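Local coordinates for enoyl-CoA hydratase (Geobacillus kaustophilus, PDB 2PPY), which probably catalyses the reversible hydration of 2-enoyl-CoA thioesters in fatty acid beta-oxidation, as a hexameric member of the crotonase family, at residues E21-I26 with R196-A201; V212-L217 with Q238-R243. One frame throughout, in Å; residues are numbered along the deposited sequence.

Both contacts hold helices from the C-terminal part of the chain, but against different partners. Contact 1 joins strand 19-24 of the mixed beta-sheet to helix 193-205, bridging some 170 residues of sequence. Contact 2 packs helix 209-222 against helix 227-242, with only 20 residues between its segments. The two are in series, contact 1 closing at 196-201 before contact 2 opens at 212; helices 193-205 and 209-222 are neighbours in sequence. Their centres lie about 25 Å apart and their nearest atoms about 8 Å, without touching. The centre of contact 1 is about 10 Å, and that of contact 2 about 20 Å, from the centre of the chain, the former tying a helix to the sheet, the latter lying where other subunits of the hexamer pack.

Contact 1: residues E21-I26 with R196-A201; sequences EIHLHI and RTREYA
Arg-198 meets Glu-21 side-on, its NE and NH2 each taking one carboxylate oxygen. The planes of the two groups are only 8° apart, so the pair is a nearly coplanar bidentate salt bridge. NE of Arg-198 lies 2.7 Å from OE2 of Glu-21, and NH2 of Arg-198 lies 3.0 Å from OE1 of Glu-21. Both oxygens use their syn lone pairs, and the N-H...O angles of 171° and 164° show two nearly straight bonds. The extended run of Arg-198 from CG to NE carries the guanidinium from helix 193-205 to strand 19-24, spanning the 9.4 Å between the CA atoms of Glu-21 and Arg-198, the closest pair. In this crotonase-type fold the link fastens helix 193-205, in the C-terminal part of the chain, to the mixed sheet, on a side where both residues also touch Met-59 of the adjoining strand 55-60. His-23, two residues along strand 19-24 and held at both ring nitrogens, donates from NE2 over 2.9 Å to Glu-21 OE1, on the anti side but tilted well out of the carboxylate plane. Glu-21 OE1 therefore accepts two bonds, from Arg-198 and His-23, which should restrict rotation of the carboxylate. The imidazole is tilted from the guanidinium, with CE1 of His-23 4.1 Å from NH2 of Arg-198 in an edge-to-edge approach. On the other side of the buried ring, ND1 is hydrogen-bonded to OD1 of Asp-61.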
loop_
_atom_site.group_PDB
_atom_site.type_symbol
_atom_site.label_atom_id
_atom_site.label_comp_id
_atom_site.label_asym_id
_atom_site.label_seq_id
_atom_site.Cartn_x
_atom_site.Cartn_y
_atom_site.Cartn_z
ATOM N N GLU A 21 19.822 -25.914 13.925
ATOM C CA GLU A 21 18.561 -26.575 14.202
ATOM C C GLU A 21 18.096 -26.134 15.571
ATOM O O GLU A 21 18.823 -26.257 16.553
ATOM C CB GLU A 21 18.709 -28.098 14.190
ATOM C CG GLU A 21 19.336 -28.674 12.940
ATOM C CD GLU A 21 19.138 -30.178 12.840
ATOM O OE1 GLU A 21 19.026 -30.836 13.895
ATOM O OE2 GLU A 21 19.105 -30.706 11.708
ATOM N N ILE A 22 16.884 -25.599 15.627
ATOM C CA ILE A 22 16.319 -25.160 16.888
ATOM C C ILE A 22 15.335 -26.243 17.306
ATOM O O ILE A 22 14.250 -26.366 16.730
ATOM C CB ILE A 22 15.574 -23.817 16.734
ATOM C CG1 ILE A 22 16.511 -22.762 16.134
ATOM C CG2 ILE A 22 15.064 -23.358 18.092
ATOM C CD1 ILE A 22 15.856 -21.402 15.892
ATOM N N HIS A 23 15.731 -27.050 18.286
ATOM C CA HIS A 23 14.871 -28.120 18.766
ATOM C C HIS A 23 14.015 -27.629 19.916
ATOM O O HIS A 23 14.521 -27.041 20.868
ATOM C CB HIS A 23 15.703 -29.321 19.216
ATOM C CG HIS A 23 16.335 -30.073 18.088
ATOM N ND1 HIS A 23 15.980 -31.366 17.762
ATOM C CD2 HIS A 23 17.295 -29.713 17.203
ATOM C CE1 HIS A 23 16.696 -31.769 16.728
ATOM N NE2 HIS A 23 17.502 -30.786 16.370
ATOM N N LEU A 24 12.714 -27.872 19.818
ATOM C CA LEU A 24 11.783 -27.455 20.849
ATOM C C LEU A 24 11.478 -28.616 21.801
ATOM O O LEU A 24 11.101 -29.702 21.365
ATOM C CB LEU A 24 10.484 -26.963 20.206
ATOM C CG LEU A 24 10.618 -25.925 19.081
ATOM C CD1 LEU A 24 9.235 -25.566 18.550
ATOM C CD2 LEU A 24 11.324 -24.685 19.595
ATOM N N HIS A 25 11.657 -28.380 23.095
ATOM C CA HIS A 25 11.380 -29.384 24.117
ATOM C C HIS A 25 10.837 -28.673 25.352
ATOM O O HIS A 25 11.523 -28.539 26.357
ATOM C CB HIS A 25 12.649 -30.184 24.474
ATOM C CG HIS A 25 13.847 -29.331 24.763
ATOM N ND1 HIS A 25 14.918 -29.242 23.901
ATOM C CD2 HIS A 25 14.152 -28.544 25.823
ATOM C CE1 HIS A 25 15.831 -28.437 24.417
ATOM N NE2 HIS A 25 15.389 -28.000 25.582
ATOM N N ILE A 26 9.589 -28.226 25.270
ATOM C CA ILE A 26 8.961 -27.496 26.357
ATOM C C ILE A 26 8.132 -28.374 27.288
ATOM O O ILE A 26 8.217 -28.264 28.511
ATOM C CB ILE A 26 8.045 -26.396 25.804
ATOM C CG1 ILE A 26 8.791 -25.586 24.744
ATOM C CG2 ILE A 26 7.577 -25.490 26.927
ATOM C CD1 ILE A 26 7.877 -24.765 23.851
ATOM N N ARG A 196 14.844 -35.853 4.940
ATOM C CA ARG A 196 14.640 -35.085 3.719
ATOM C C ARG A 196 14.673 -33.571 3.943
ATOM O O ARG A 196 15.082 -32.824 3.057
ATOM C CB ARG A 196 13.337 -35.526 3.049
ATOM C CG ARG A 196 13.335 -37.024 2.727
ATOM C CD ARG A 196 12.177 -37.428 1.841
ATOM N NE ARG A 196 12.199 -36.703 0.576
ATOM C CZ ARG A 196 11.306 -36.870 -0.392
ATOM N NH1 ARG A 196 10.322 -37.747 -0.243
ATOM N NH2 ARG A 196 11.390 -36.152 -1.505
ATOM N N THR A 197 14.255 -33.119 5.122
ATOM C CA THR A 197 14.296 -31.691 5.429
ATOM C C THR A 197 15.764 -31.272 5.500
ATOM O O THR A 197 16.160 -30.259 4.915
ATOM C CB THR A 197 13.624 -31.370 6.786
ATOM O OG1 THR A 197 12.227 -31.675 6.713
ATOM C CG2 THR A 197 13.796 -29.891 7.135
ATOM N N ARG A 198 16.568 -32.059 6.216
ATOM C CA ARG A 198 17.998 -31.779 6.357
ATOM C C ARG A 198 18.704 -31.842 5.009
ATOM O O ARG A 198 19.637 -31.082 4.751
ATOM C CB ARG A 198 18.648 -32.775 7.324
ATOM C CG ARG A 198 18.440 -32.426 8.787
ATOM C CD ARG A 198 18.694 -33.607 9.703
ATOM N NE ARG A 198 18.528 -33.231 11.103
ATOM C CZ ARG A 198 18.226 -34.083 12.079
ATOM N NH1 ARG A 198 18.052 -35.371 11.808
ATOM N NH2 ARG A 198 18.091 -33.645 13.324
ATOM N N GLU A 199 18.253 -32.756 4.155
ATOM C CA GLU A 199 18.834 -32.911 2.827
ATOM C C GLU A 199 18.585 -31.646 2.008
ATOM O O GLU A 199 19.457 -31.197 1.266
ATOM C CB GLU A 199 18.217 -34.123 2.128
ATOM C CG GLU A 199 18.736 -34.376 0.727
ATOM C CD GLU A 199 18.169 -35.650 0.126
ATOM O OE1 GLU A 199 18.392 -36.730 0.715
ATOM O OE2 GLU A 199 17.500 -35.572 -0.928
ATOM N N TYR A 200 17.393 -31.074 2.157
ATOM C CA TYR A 200 17.025 -29.854 1.445
ATOM C C TYR A 200 17.890 -28.709 1.947
ATOM O O TYR A 200 18.441 -27.944 1.156
ATOM C CB TYR A 200 15.542 -29.547 1.676
ATOM C CG TYR A 200 15.002 -28.336 0.941
ATOM C CD1 TYR A 200 15.242 -27.042 1.407
ATOM C CD2 TYR A 200 14.204 -28.488 -0.195
ATOM C CE1 TYR A 200 14.693 -25.924 0.763
ATOM C CE2 TYR A 200 13.653 -27.378 -0.848
ATOM C CZ TYR A 200 13.900 -26.100 -0.359
ATOM O OH TYR A 200 13.335 -25.002 -0.976
ATOM N N ALA A 201 18.015 -28.603 3.266
ATOM C CA ALA A 201 18.824 -27.552 3.872
ATOM C C ALA A 201 20.285 -27.706 3.457
ATOM O O ALA A 201 20.966 -26.717 3.182
ATOM C CB ALA A 201 18.696 -27.597 5.391
#

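Contact 2: residues V212-L217 with Q238-R243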
loop_
_atom_site.group_PDB
_atom_site.type_symbol
_atom_site.label_atom_id
_atom_site.label_comp_id
_atom_site.label_asym_id
_atom_site.label_seq_id
_atom_site.Cartn_x
_atom_site.Cartn_y
_atom_site.Cartn_z
ATOM N N VAL A 212 21.005 -17.156 -2.150
ATOM C CA VAL A 212 19.859 -17.765 -1.488
ATOM C C VAL A 212 19.284 -16.789 -0.472
ATOM O O VAL A 212 18.076 -16.558 -0.425
ATOM C CB VAL A 212 20.262 -19.058 -0.748
ATOM C CG1 VAL A 212 19.159 -19.475 0.215
ATOM C CG2 VAL A 212 20.520 -20.175 -1.760
ATOM N N SER A 213 20.169 -16.215 0.333
ATOM C CA SER A 213 19.772 -15.278 1.370
ATOM C C SER A 213 19.094 -14.022 0.816
ATOM O O SER A 213 18.011 -13.643 1.269
ATOM C CB SER A 213 20.994 -14.897 2.208
ATOM O OG SER A 213 20.621 -14.030 3.261
ATOM N N ASN A 214 19.723 -13.382 -0.165
ATOM C CA ASN A 214 19.149 -12.181 -0.756
ATOM C C ASN A 214 17.825 -12.482 -1.463
ATOM O O ASN A 214 16.947 -11.627 -1.524
ATOM C CB ASN A 214 20.157 -11.530 -1.715
ATOM C CG ASN A 214 21.147 -10.629 -0.994
ATOM O OD1 ASN A 214 21.325 -10.733 0.221
ATOM N ND2 ASN A 214 21.801 -9.741 -1.740
ATOM N N ILE A 215 17.675 -13.695 -1.989
ATOM C CA ILE A 215 16.429 -14.082 -2.656
ATOM C C ILE A 215 15.298 -14.135 -1.624
ATOM O O ILE A 215 14.194 -13.633 -1.863
ATOM C CB ILE A 215 16.540 -15.479 -3.317
ATOM C CG1 ILE A 215 17.402 -15.398 -4.577
ATOM C CG2 ILE A 215 15.151 -16.011 -3.656
ATOM C CD1 ILE A 215 17.700 -16.754 -5.198
ATOM N N LYS A 216 15.588 -14.754 -0.481
ATOM C CA LYS A 216 14.624 -14.884 0.604
ATOM C C LYS A 216 14.197 -13.507 1.099
ATOM O O LYS A 216 13.028 -13.287 1.386
ATOM C CB LYS A 216 15.223 -15.723 1.746
ATOM C CG LYS A 216 14.455 -15.686 3.073
ATOM C CD LYS A 216 14.888 -14.492 3.925
ATOM C CE LYS A 216 14.011 -14.311 5.155
ATOM N NZ LYS A 216 14.123 -15.431 6.129
ATOM N N LEU A 217 15.145 -12.580 1.197
ATOM C CA LEU A 217 14.830 -11.226 1.635
ATOM C C LEU A 217 13.982 -10.512 0.582
ATOM O O LEU A 217 13.016 -9.818 0.901
ATOM C CB LEU A 217 16.114 -10.423 1.868
ATOM C CG LEU A 217 16.998 -10.821 3.054
ATOM C CD1 LEU A 217 18.267 -9.986 3.036
ATOM C CD2 LEU A 217 16.233 -10.621 4.358
ATOM N N GLN A 238 20.148 -7.479 -5.925
ATOM C CA GLN A 238 20.882 -8.038 -7.056
ATOM C C GLN A 238 22.207 -7.290 -7.210
ATOM O O GLN A 238 23.224 -7.879 -7.573
ATOM C CB GLN A 238 20.070 -7.904 -8.344
ATOM C CG GLN A 238 20.771 -8.449 -9.593
ATOM C CD GLN A 238 20.683 -9.959 -9.713
ATOM O OE1 GLN A 238 21.131 -10.692 -8.832
ATOM N NE2 GLN A 238 20.104 -10.431 -10.814
ATOM N N ASN A 239 22.190 -5.987 -6.940
ATOM C CA ASN A 239 23.406 -5.191 -7.036
ATOM C C ASN A 239 24.441 -5.781 -6.083
ATOM O O ASN A 239 25.599 -5.964 -6.447
ATOM C CB ASN A 239 23.125 -3.731 -6.669
ATOM C CG ASN A 239 22.567 -2.929 -7.834
ATOM O OD1 ASN A 239 21.979 -1.864 -7.641
ATOM N ND2 ASN A 239 22.758 -3.431 -9.047
ATOM N N LEU A 240 24.015 -6.086 -4.862
ATOM C CA LEU A 240 24.913 -6.669 -3.872
ATOM C C LEU A 240 25.476 -7.994 -4.378
ATOM O O LEU A 240 26.642 -8.311 -4.145
ATOM C CB LEU A 240 24.171 -6.880 -2.549
ATOM C CG LEU A 240 23.957 -5.595 -1.750
ATOM C CD1 LEU A 240 22.814 -5.754 -0.771
ATOM C CD2 LEU A 240 25.250 -5.255 -1.028
ATOM N N LEU A 241 24.644 -8.762 -5.078
ATOM C CA LEU A 241 25.065 -10.050 -5.616
ATOM C C LEU A 241 26.040 -9.898 -6.782
ATOM O O LEU A 241 26.948 -10.712 -6.938
ATOM C CB LEU A 241 23.843 -10.865 -6.053
ATOM C CG LEU A 241 23.298 -11.930 -5.089
ATOM C CD1 LEU A 241 23.558 -11.557 -3.636
ATOM C CD2 LEU A 241 21.818 -12.114 -5.350
ATOM N N PHE A 242 25.857 -8.862 -7.598
ATOM C CA PHE A 242 26.755 -8.636 -8.728
ATOM C C PHE A 242 28.127 -8.247 -8.215
ATOM O O PHE A 242 29.126 -8.434 -8.906
ATOM C CB PHE A 242 26.248 -7.519 -9.650
ATOM C CG PHE A 242 25.175 -7.952 -10.610
ATOM C CD1 PHE A 242 25.205 -9.216 -11.190
ATOM C CD2 PHE A 242 24.154 -7.080 -10.964
ATOM C CE1 PHE A 242 24.232 -9.605 -12.106
ATOM C CE2 PHE A 242 23.177 -7.459 -11.880
ATOM C CZ PHE A 242 23.219 -8.724 -12.452
ATOM N N ARG A 243 28.171 -7.700 -7.004
ATOM C CA ARG A 243 29.434 -7.284 -6.409
ATOM C C ARG A 243 30.071 -8.341 -5.508
ATOM O O ARG A 243 31.133 -8.101 -4.937
ATOM C CB ARG A 243 29.256 -5.992 -5.601
ATOM C CG ARG A 243 29.147 -4.713 -6.426
ATOM C CD ARG A 243 27.755 -4.523 -7.002
ATOM N NE ARG A 243 27.622 -3.281 -7.760
ATOM C CZ ARG A 243 27.927 -2.080 -7.285
ATOM N NH1 ARG A 243 28.387 -1.948 -6.049
ATOM N NH2 ARG A 243 27.779 -1.009 -8.051
#
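With chi1 of -84°, Asn-214 places CG anti to its own carbonyl carbon and beside the backbone N; its CB already points to the other helix, and the amide reaches from helix 209-222 toward Leu-240 and Leu-241 on helix 227-242. The first torsion of Leu-241, -98° as modelled, lies away from the usual staggered values, and its chi2 is likewise displaced. In this modelled conformation both methyl groups face Asn-214, the two side chains advancing from opposite directions. CD1 of Leu-241 lies 3.2 Å from ND2 of Asn-214, short for a methyl against an amide nitrogen. CD2 of Leu-241 is 4.0 Å from CB of Asn-214. The leucine branch thus spans the asparagine from its aliphatic root to its amide nitrogen. Leu-240 adds a second, smaller contact: its CB stands 3.8 Å from ND2 of Asn-214, the two side chains crossing at about a right angle. Around these three buried residues the backbones come closest at Asn-214 and Gln-238, whose CA atoms are 7.7 Å apart.

The helices are consecutive in the chain, and Tyr-210, one turn before Asn-214, extends the packing by touching both leucines. The second subunit borders the same region, where its Gly-143 packs on Leu-241; Glu-236 of the third subunit packs on Leu-240.

No hydrogen bond joins the two segments themselves. The amide is nevertheless tied to helix 227-242, because ND2 of Asn-214 donates to the backbone oxygen of Leu-237, immediately before Gln-238. One buried N-H group is thus satisfied among hydrocarbon neighbours, which implies that the joint combines van der Waals packing with a directional polar bond fixing where the amide sits.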